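PDB 1SQ4: glyoxylate-induced Protein from Pseudomonas aeruginosa, which is a two-domain cupin of unproven function, possibly a ureidoglycine aminohydrolase of purine-derived ureide breakdown. Local coordinates for residues P60-A65 and F239-R243; E66-Q70 and L261-D265. The contacts are given in a common frame with arbitrary orientation. Residues are numbered along the deposited sequence.

Contact 1: residues P60-A65 and F239-R243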
ATOM      1  N   PRO A  60       8.513  -1.599  22.015  1.00 14.27           N
ATOM      2  CA  PRO A  60       8.736  -2.051  20.641  1.00 14.24           C
ATOM      3  C   PRO A  60       7.894  -1.269  19.646  1.00 14.49           C
ATOM      4  O   PRO A  60       8.319  -0.995  18.520  1.00 15.08           O
ATOM      5  CB  PRO A  60       8.321  -3.517  20.686  1.00 14.02           C
ATOM      6  CG  PRO A  60       8.509  -3.898  22.121  1.00 14.38           C
ATOM      7  CD  PRO A  60       7.982  -2.692  22.839  1.00 14.45           C
ATOM      8  N   LEU A  61       6.691  -0.916  20.078  1.00 14.37           N
ATOM      9  CA  LEU A  61       5.745  -0.189  19.242  1.00 15.23           C
ATOM     10  C   LEU A  61       5.067   0.867  20.081  1.00 16.33           C
ATOM     11  O   LEU A  61       4.991   0.747  21.305  1.00 15.35           O
ATOM     12  CB  LEU A  61       4.694  -1.156  18.691  1.00 15.01           C
ATOM     13  CG  LEU A  61       4.600  -1.482  17.200  1.00 14.16           C
ATOM     14  CD1 LEU A  61       5.967  -1.670  16.567  1.00 11.99           C
ATOM     15  CD2 LEU A  61       3.751  -2.721  17.058  1.00 13.00           C
ATOM     16  N   SER A  62       4.560   1.899  19.421  1.00 19.00           N
ATOM     17  CA  SER A  62       3.905   2.989  20.132  1.00 21.93           C
ATOM     18  C   SER A  62       2.625   2.527  20.812  1.00 23.33           C
ATOM     19  O   SER A  62       2.144   1.418  20.580  1.00 24.04           O
ATOM     20  CB  SER A  62       3.578   4.131  19.167  1.00 24.10           C
ATOM     21  OG  SER A  62       2.419   3.842  18.398  1.00 27.09           O
ATOM     22  N   GLY A  63       2.083   3.384  21.667  1.00 24.53           N
ATOM     23  CA  GLY A  63       0.850   3.046  22.345  1.00 26.90           C
ATOM     24  C   GLY A  63       1.007   2.323  23.665  1.00 28.62           C
ATOM     25  O   GLY A  63       1.930   2.597  24.425  1.00 30.82           O
ATOM     26  N   PHE A  64       0.093   1.397  23.937  1.00 29.37           N
ATOM     27  CA  PHE A  64       0.113   0.650  25.185  1.00 29.33           C
ATOM     28  C   PHE A  64       1.220  -0.391  25.197  1.00 27.97           C
ATOM     29  O   PHE A  64       0.980  -1.582  24.997  1.00 26.37           O
ATOM     30  CB  PHE A  64      -1.253  -0.009  25.421  1.00 32.10           C
ATOM     31  CG  PHE A  64      -1.469  -0.493  26.839  1.00 34.29           C
ATOM     32  CD1 PHE A  64      -0.973  -1.724  27.257  1.00 34.12           C
ATOM     33  CD2 PHE A  64      -2.179   0.288  27.753  1.00 35.44           C
ATOM     34  CE1 PHE A  64      -1.186  -2.173  28.560  1.00 36.30           C
ATOM     35  CE2 PHE A  64      -2.398  -0.155  29.060  1.00 35.13           C
ATOM     36  CZ  PHE A  64      -1.899  -1.385  29.463  1.00 35.22           C
ATOM     37  N   ALA A  65       2.438   0.082  25.447  1.00 27.18           N
ATOM     38  CA  ALA A  65       3.613  -0.775  25.492  1.00 25.51           C
ATOM     39  C   ALA A  65       4.625  -0.284  26.519  1.00 24.19           C
ATOM     40  O   ALA A  65       5.826  -0.240  26.253  1.00 22.05           O
ATOM     41  CB  ALA A  65       4.258  -0.836  24.122  1.00 27.21           C
ATOM     42  N   PHE A 239      13.210 -11.046  18.700  1.00  4.19           N
ATOM     43  CA  PHE A 239      12.153 -10.657  19.613  1.00  2.78           C
ATOM     44  C   PHE A 239      10.919 -10.230  18.816  1.00  3.28           C
ATOM     45  O   PHE A 239      11.032  -9.490  17.836  1.00  2.21           O
ATOM     46  CB  PHE A 239      12.627  -9.490  20.485  1.00  1.50           C
ATOM     47  CG  PHE A 239      11.603  -9.025  21.472  1.00  1.00           C
ATOM     48  CD1 PHE A 239      11.261  -9.822  22.554  1.00  1.00           C
ATOM     49  CD2 PHE A 239      10.929  -7.828  21.286  1.00  1.00           C
ATOM     50  CE1 PHE A 239      10.267  -9.443  23.431  1.00  1.00           C
ATOM     51  CE2 PHE A 239       9.927  -7.440  22.163  1.00  1.95           C
ATOM     52  CZ  PHE A 239       9.595  -8.255  23.238  1.00  1.99           C
HETATM   53  N   MSE A 240       9.747 -10.710  19.229  1.00  5.14           N
HETATM   54  CA  MSE A 240       8.490 -10.357  18.572  1.00  7.18           C
HETATM   55  C   MSE A 240       7.577  -9.720  19.595  1.00  5.99           C
HETATM   56  O   MSE A 240       7.434 -10.237  20.698  1.00  7.68           O
HETATM   57  CB  MSE A 240       7.789 -11.597  18.007  1.00 12.03           C
HETATM   58  CG  MSE A 240       8.594 -12.400  16.993  1.00 16.13           C
HETATM   59 SE   MSE A 240       7.721 -14.076  16.530  1.00 25.46          SE
HETATM   60  CE  MSE A 240       7.840 -14.999  18.204  1.00 18.42           C
ATOM     61  N   TRP A 241       6.963  -8.603  19.231  1.00  5.86           N
ATOM     62  CA  TRP A 241       6.040  -7.924  20.126  1.00  6.67           C
ATOM     63  C   TRP A 241       4.652  -7.924  19.528  1.00  7.07           C
ATOM     64  O   TRP A 241       4.468  -7.482  18.397  1.00  7.87           O
ATOM     65  CB  TRP A 241       6.470  -6.482  20.367  1.00  8.44           C
ATOM     66  CG  TRP A 241       5.460  -5.726  21.159  1.00  9.03           C
ATOM     67  CD1 TRP A 241       4.541  -4.852  20.687  1.00  9.03           C
ATOM     68  CD2 TRP A 241       5.210  -5.854  22.564  1.00  9.26           C
ATOM     69  NE1 TRP A 241       3.725  -4.421  21.706  1.00  9.93           N
ATOM     70  CE2 TRP A 241       4.119  -5.017  22.871  1.00  8.09           C
ATOM     71  CE3 TRP A 241       5.812  -6.588  23.592  1.00  7.42           C
ATOM     72  CZ2 TRP A 241       3.604  -4.905  24.156  1.00  6.28           C
ATOM     73  CZ3 TRP A 241       5.304  -6.481  24.868  1.00  5.46           C
ATOM     74  CH2 TRP A 241       4.215  -5.639  25.142  1.00  7.97           C
ATOM     75  N   LEU A 242       3.678  -8.407  20.296  1.00  8.43           N
ATOM     76  CA  LEU A 242       2.288  -8.471  19.849  1.00  7.09           C
ATOM     77  C   LEU A 242       1.392  -7.441  20.536  1.00  8.88           C
ATOM     78  O   LEU A 242       1.443  -7.288  21.753  1.00  8.67           O
ATOM     79  CB  LEU A 242       1.737  -9.870  20.079  1.00  6.60           C
ATOM     80  CG  LEU A 242       2.225 -10.892  19.051  1.00  6.93           C
ATOM     81  CD1 LEU A 242       3.220 -11.853  19.654  1.00  4.00           C
ATOM     82  CD2 LEU A 242       1.006 -11.646  18.526  1.00  9.12           C
ATOM     83  N   ARG A 243       0.563  -6.759  19.738  1.00 10.60           N
ATOM     84  CA  ARG A 243      -0.341  -5.701  20.200  1.00 11.68           C
ATOM     85  C   ARG A 243      -1.595  -6.115  20.954  1.00 13.88           C
ATOM     86  O   ARG A 243      -1.937  -5.501  21.977  1.00 17.94           O
ATOM     87  CB  ARG A 243      -0.774  -4.809  19.027  1.00 11.23           C
ATOM     88  CG  ARG A 243      -0.004  -3.501  18.881  1.00 12.23           C
ATOM     89  CD  ARG A 243      -0.816  -2.268  19.296  1.00 13.59           C
ATOM     90  NE  ARG A 243       0.002  -1.057  19.286  1.00 15.56           N
ATOM     91  CZ  ARG A 243       0.521  -0.522  18.185  1.00 16.10           C
ATOM     92  NH1 ARG A 243       1.266   0.578  18.255  1.00 16.37           N
ATOM     93  NH2 ARG A 243       0.278  -1.083  17.009  1.00 16.12           N
TER
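This is a loop-on-strand contact between the two cupin halves of the chain: residues 60-65, in the loop joining strands 52-57 and 69-76 of the N-terminal half, lie against strand 239-244 of the C-terminal half. The strand's alternation decides who takes part. Phe239 and Trp241 point their CA-CB bonds toward the loop, whereas Met240 and Leu242 point away and pack on Leu216 of strand 212-220, inside their own domain.

Trp241 carries the apolar part. Pro60 is the closest residue to it, with Pro60 CB 3.5 Å from Trp241 CB and the proline's CD over one face of the indole. Leu61 CB approaches Trp241 CD1 at 4.2 Å, and Ala65 CB comes to 4.1 Å from Trp241 CZ2, so the loop covers one side of the indole. Pro60 CG also meets the edge of the Phe239 ring, 3.8 Å from CE2.

Arg243 supplies the polar part. Its CA-CB bond points sideways, but the end of the side chain comes nearer, and Arg243 NH1 donates a hydrogen bond to Ser62 O (2.6 Å, 162°). Leu61 CD2 sits over a face of the guanidinium, 3.8 Å from Arg243 NH2, which itself makes a weak hydrogen bond to Glu28 O. Next in the loop, Gly63 has phi/psi of 90/-144, where a CB would jam against the carbonyl O of Ser62; Phe64 then centres an inverse gamma turn and makes a cation-pi contact with Arg59 of a second subunit.

The chemistry thus joins burial of one side of a tryptophan to a single charged donor that holds a main-chain carbonyl near a subunit interface.

Contact 2: residues E66-Q70 and L261-D265; sequences ETFSQ and LLYKD
Two segments face each other through side chains, with no backbone hydrogen bond between them. Residues 261-265 form the end of strand 258-265, extended throughout. Residues 66-70 begin as a turn, with Thr67 at phi/psi -78/-46, and are extended from Phe68 on (-111/162), leading into strand 69-76. The end-to-end directions of 67-70 and 261-265 lie 159° apart, roughly antiparallel. Thr67 faces Asp265 and Phe68 faces Lys264, each pair with CA atoms 8.2 Å apart. Thr67, Phe68, Gln70, Leu261, Tyr263 and Asp265 direct their CA-CB bonds into the gap; Ser69 and Lys264 turn away.

The aromatic pair fills the middle. Phe68 (chi1 m, -72°) and Tyr263 (chi1 p, 50°) make a T-shaped stack, the edge of Tyr263 toward the face of Phe68, with centroids 5.2 Å apart, planes at 73° and Phe68 CD2 3.7 Å from Tyr263 CD1. Further van der Waals contacts flank it: Phe68 CZ is 3.3 Å from Lys264 C and 3.5 Å from Asp265 N, Phe68 CE2 is 3.9 Å from Asp265 OD1, and Gln70 NE2 lies 4.3 Å from Leu261 CD2.

Among polar interactions, Gln70, extended with chi1 and chi2 both t, accepts a 2.8 Å hydrogen bond at OE1 from Tyr263 OH, while its NE2 bonds to His139. Asp265 OD2 forms a salt bridge with Arg271.

A loop and the strand it leads into, packed by side chains on a strand of the other domain's sheet, form part of the buried interdomain interface of a bicupin, the two-barrel form of the cupin fold.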
ATOM      1  N   GLU A  66       4.134   0.086  27.694  1.00 23.15           N
ATOM      2  CA  GLU A  66       5.009   0.551  28.751  1.00 21.56           C
ATOM      3  C   GLU A  66       4.756  -0.267  29.997  1.00 19.16           C
ATOM      4  O   GLU A  66       5.116   0.133  31.090  1.00 20.09           O
ATOM      5  CB  GLU A  66       4.743   2.016  29.042  1.00 23.92           C
ATOM      6  CG  GLU A  66       4.742   2.901  27.820  1.00 27.42           C
ATOM      7  CD  GLU A  66       4.432   4.334  28.180  1.00 30.31           C
ATOM      8  OE1 GLU A  66       5.270   4.961  28.873  1.00 31.08           O
ATOM      9  OE2 GLU A  66       3.346   4.824  27.789  1.00 30.81           O
ATOM     10  N   THR A  67       4.130  -1.423  29.838  1.00 17.43           N
ATOM     11  CA  THR A  67       3.849  -2.263  30.992  1.00 14.10           C
ATOM     12  C   THR A  67       5.095  -3.012  31.432  1.00 13.44           C
ATOM     13  O   THR A  67       5.418  -3.065  32.615  1.00 14.19           O
ATOM     14  CB  THR A  67       2.758  -3.297  30.698  1.00 10.64           C
ATOM     15  OG1 THR A  67       1.538  -2.627  30.378  1.00 10.09           O
ATOM     16  CG2 THR A  67       2.546  -4.186  31.903  1.00 10.11           C
ATOM     17  N   PHE A  68       5.798  -3.595  30.473  1.00 11.45           N
ATOM     18  CA  PHE A  68       6.988  -4.362  30.790  1.00  9.47           C
ATOM     19  C   PHE A  68       8.259  -3.701  30.305  1.00  8.23           C
ATOM     20  O   PHE A  68       8.246  -2.820  29.445  1.00  8.77           O
ATOM     21  CB  PHE A  68       6.897  -5.763  30.168  1.00  8.25           C
ATOM     22  CG  PHE A  68       5.915  -6.677  30.844  1.00  7.36           C
ATOM     23  CD1 PHE A  68       6.167  -7.175  32.121  1.00  8.13           C
ATOM     24  CD2 PHE A  68       4.760  -7.076  30.189  1.00  7.02           C
ATOM     25  CE1 PHE A  68       5.276  -8.065  32.739  1.00  7.99           C
ATOM     26  CE2 PHE A  68       3.867  -7.962  30.795  1.00  9.43           C
ATOM     27  CZ  PHE A  68       4.126  -8.460  32.076  1.00  7.16           C
ATOM     28  N   SER A  69       9.363  -4.140  30.886  1.00  6.93           N
ATOM     29  CA  SER A  69      10.673  -3.662  30.517  1.00  5.91           C
ATOM     30  C   SER A  69      11.541  -4.920  30.563  1.00  6.33           C
ATOM     31  O   SER A  69      11.439  -5.735  31.483  1.00  6.65           O
ATOM     32  CB  SER A  69      11.153  -2.595  31.505  1.00  6.12           C
ATOM     33  OG  SER A  69      12.166  -3.074  32.367  1.00  8.38           O
ATOM     34  N   GLN A  70      12.362  -5.104  29.541  1.00  6.13           N
ATOM     35  CA  GLN A  70      13.222  -6.268  29.470  1.00  4.82           C
ATOM     36  C   GLN A  70      14.646  -5.829  29.178  1.00  4.31           C
ATOM     37  O   GLN A  70      14.873  -4.964  28.333  1.00  5.51           O
ATOM     38  CB  GLN A  70      12.717  -7.201  28.370  1.00  4.59           C
ATOM     39  CG  GLN A  70      13.633  -8.354  28.040  1.00  6.30           C
ATOM     40  CD  GLN A  70      13.106  -9.206  26.891  1.00 10.18           C
ATOM     41  OE1 GLN A  70      12.272  -8.755  26.093  1.00 14.50           O
ATOM     42  NE2 GLN A  70      13.599 -10.437  26.793  1.00  8.83           N
ATOM     43  N   LEU A 261      11.002 -17.368  25.238  1.00  6.95           N
ATOM     44  CA  LEU A 261      10.628 -16.828  26.530  1.00  7.03           C
ATOM     45  C   LEU A 261       9.452 -15.891  26.280  1.00  7.56           C
ATOM     46  O   LEU A 261       9.468 -15.106  25.335  1.00  9.24           O
ATOM     47  CB  LEU A 261      11.814 -16.057  27.097  1.00  7.02           C
ATOM     48  CG  LEU A 261      11.607 -15.287  28.388  1.00  7.68           C
ATOM     49  CD1 LEU A 261      11.545 -16.247  29.563  1.00  8.99           C
ATOM     50  CD2 LEU A 261      12.753 -14.308  28.557  1.00  8.14           C
ATOM     51  N   LEU A 262       8.433 -15.973  27.123  1.00  7.32           N
ATOM     52  CA  LEU A 262       7.247 -15.138  26.976  1.00  5.02           C
ATOM     53  C   LEU A 262       6.822 -14.521  28.297  1.00  4.34           C
ATOM     54  O   LEU A 262       6.813 -15.188  29.335  1.00  5.08           O
ATOM     55  CB  LEU A 262       6.097 -15.984  26.418  1.00  4.86           C
ATOM     56  CG  LEU A 262       4.702 -15.357  26.265  1.00  3.10           C
ATOM     57  CD1 LEU A 262       3.879 -16.228  25.340  1.00  1.00           C
ATOM     58  CD2 LEU A 262       4.011 -15.208  27.611  1.00  2.75           C
ATOM     59  N   TYR A 263       6.456 -13.247  28.251  1.00  4.12           N
ATOM     60  CA  TYR A 263       5.997 -12.544  29.445  1.00  5.68           C
ATOM     61  C   TYR A 263       4.714 -11.786  29.156  1.00  5.96           C
ATOM     62  O   TYR A 263       4.574 -11.177  28.098  1.00  5.20           O
ATOM     63  CB  TYR A 263       7.083 -11.594  29.975  1.00  4.76           C
ATOM     64  CG  TYR A 263       7.709 -10.654  28.960  1.00  5.70           C
ATOM     65  CD1 TYR A 263       7.194  -9.380  28.739  1.00  6.47           C
ATOM     66  CD2 TYR A 263       8.855 -11.027  28.260  1.00  8.46           C
ATOM     67  CE1 TYR A 263       7.817  -8.492  27.847  1.00  6.51           C
ATOM     68  CE2 TYR A 263       9.485 -10.156  27.368  1.00  7.22           C
ATOM     69  CZ  TYR A 263       8.966  -8.891  27.165  1.00  8.39           C
ATOM     70  OH  TYR A 263       9.611  -8.033  26.292  1.00  6.14           O
ATOM     71  N   LYS A 264       3.780 -11.849  30.103  1.00  8.79           N
ATOM     72  CA  LYS A 264       2.475 -11.187  30.003  1.00 10.08           C
ATOM     73  C   LYS A 264       1.926 -10.868  31.393  1.00 10.58           C
ATOM     74  O   LYS A 264       2.331 -11.476  32.386  1.00 10.11           O
ATOM     75  CB  LYS A 264       1.475 -12.095  29.283  1.00 10.49           C
ATOM     76  CG  LYS A 264       1.532 -13.530  29.792  1.00 12.69           C
ATOM     77  CD  LYS A 264       0.422 -14.402  29.258  1.00 10.22           C
ATOM     78  CE  LYS A 264       0.571 -15.799  29.823  1.00 10.70           C
ATOM     79  NZ  LYS A 264      -0.612 -16.646  29.525  1.00 12.49           N
ATOM     80  N   ASP A 265       0.997  -9.916  31.444  1.00 12.06           N
ATOM     81  CA  ASP A 265       0.360  -9.502  32.689  1.00 12.64           C
ATOM     82  C   ASP A 265      -1.012 -10.168  32.754  1.00 12.92           C
ATOM     83  O   ASP A 265      -1.734 -10.204  31.757  1.00 11.76           O
ATOM     84  CB  ASP A 265       0.227  -7.977  32.749  1.00 15.16           C
ATOM     85  CG  ASP A 265      -0.480  -7.396  31.539  1.00 19.20           C
ATOM     86  OD1 ASP A 265       0.062  -7.499  30.413  1.00 20.90           O
ATOM     87  OD2 ASP A 265      -1.585  -6.828  31.710  1.00 21.16           O
TER

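The centres of contacts 1 and 2 lie 10 Å apart, and the two touch: Phe239 CZ is 3.1 Å from Tyr263 OH, and Phe239 CE1 is 3.4 Å from Gln70 OE1. Residues 60-65 run straight into 66-70, so one continuous piece of the N-terminal half supplies a side of both contacts. The partners, 239-243 and then 261-265, follow in the same order and belong to one antiparallel sheet of the C-terminal half, with strand 212-220 between them. Contact 2 is the more central, 7 Å from the chain centre against 14 Å. Together they make a continuous seam joining the two cupin domains, and its loop end continues into contacts with neighbouring subunits.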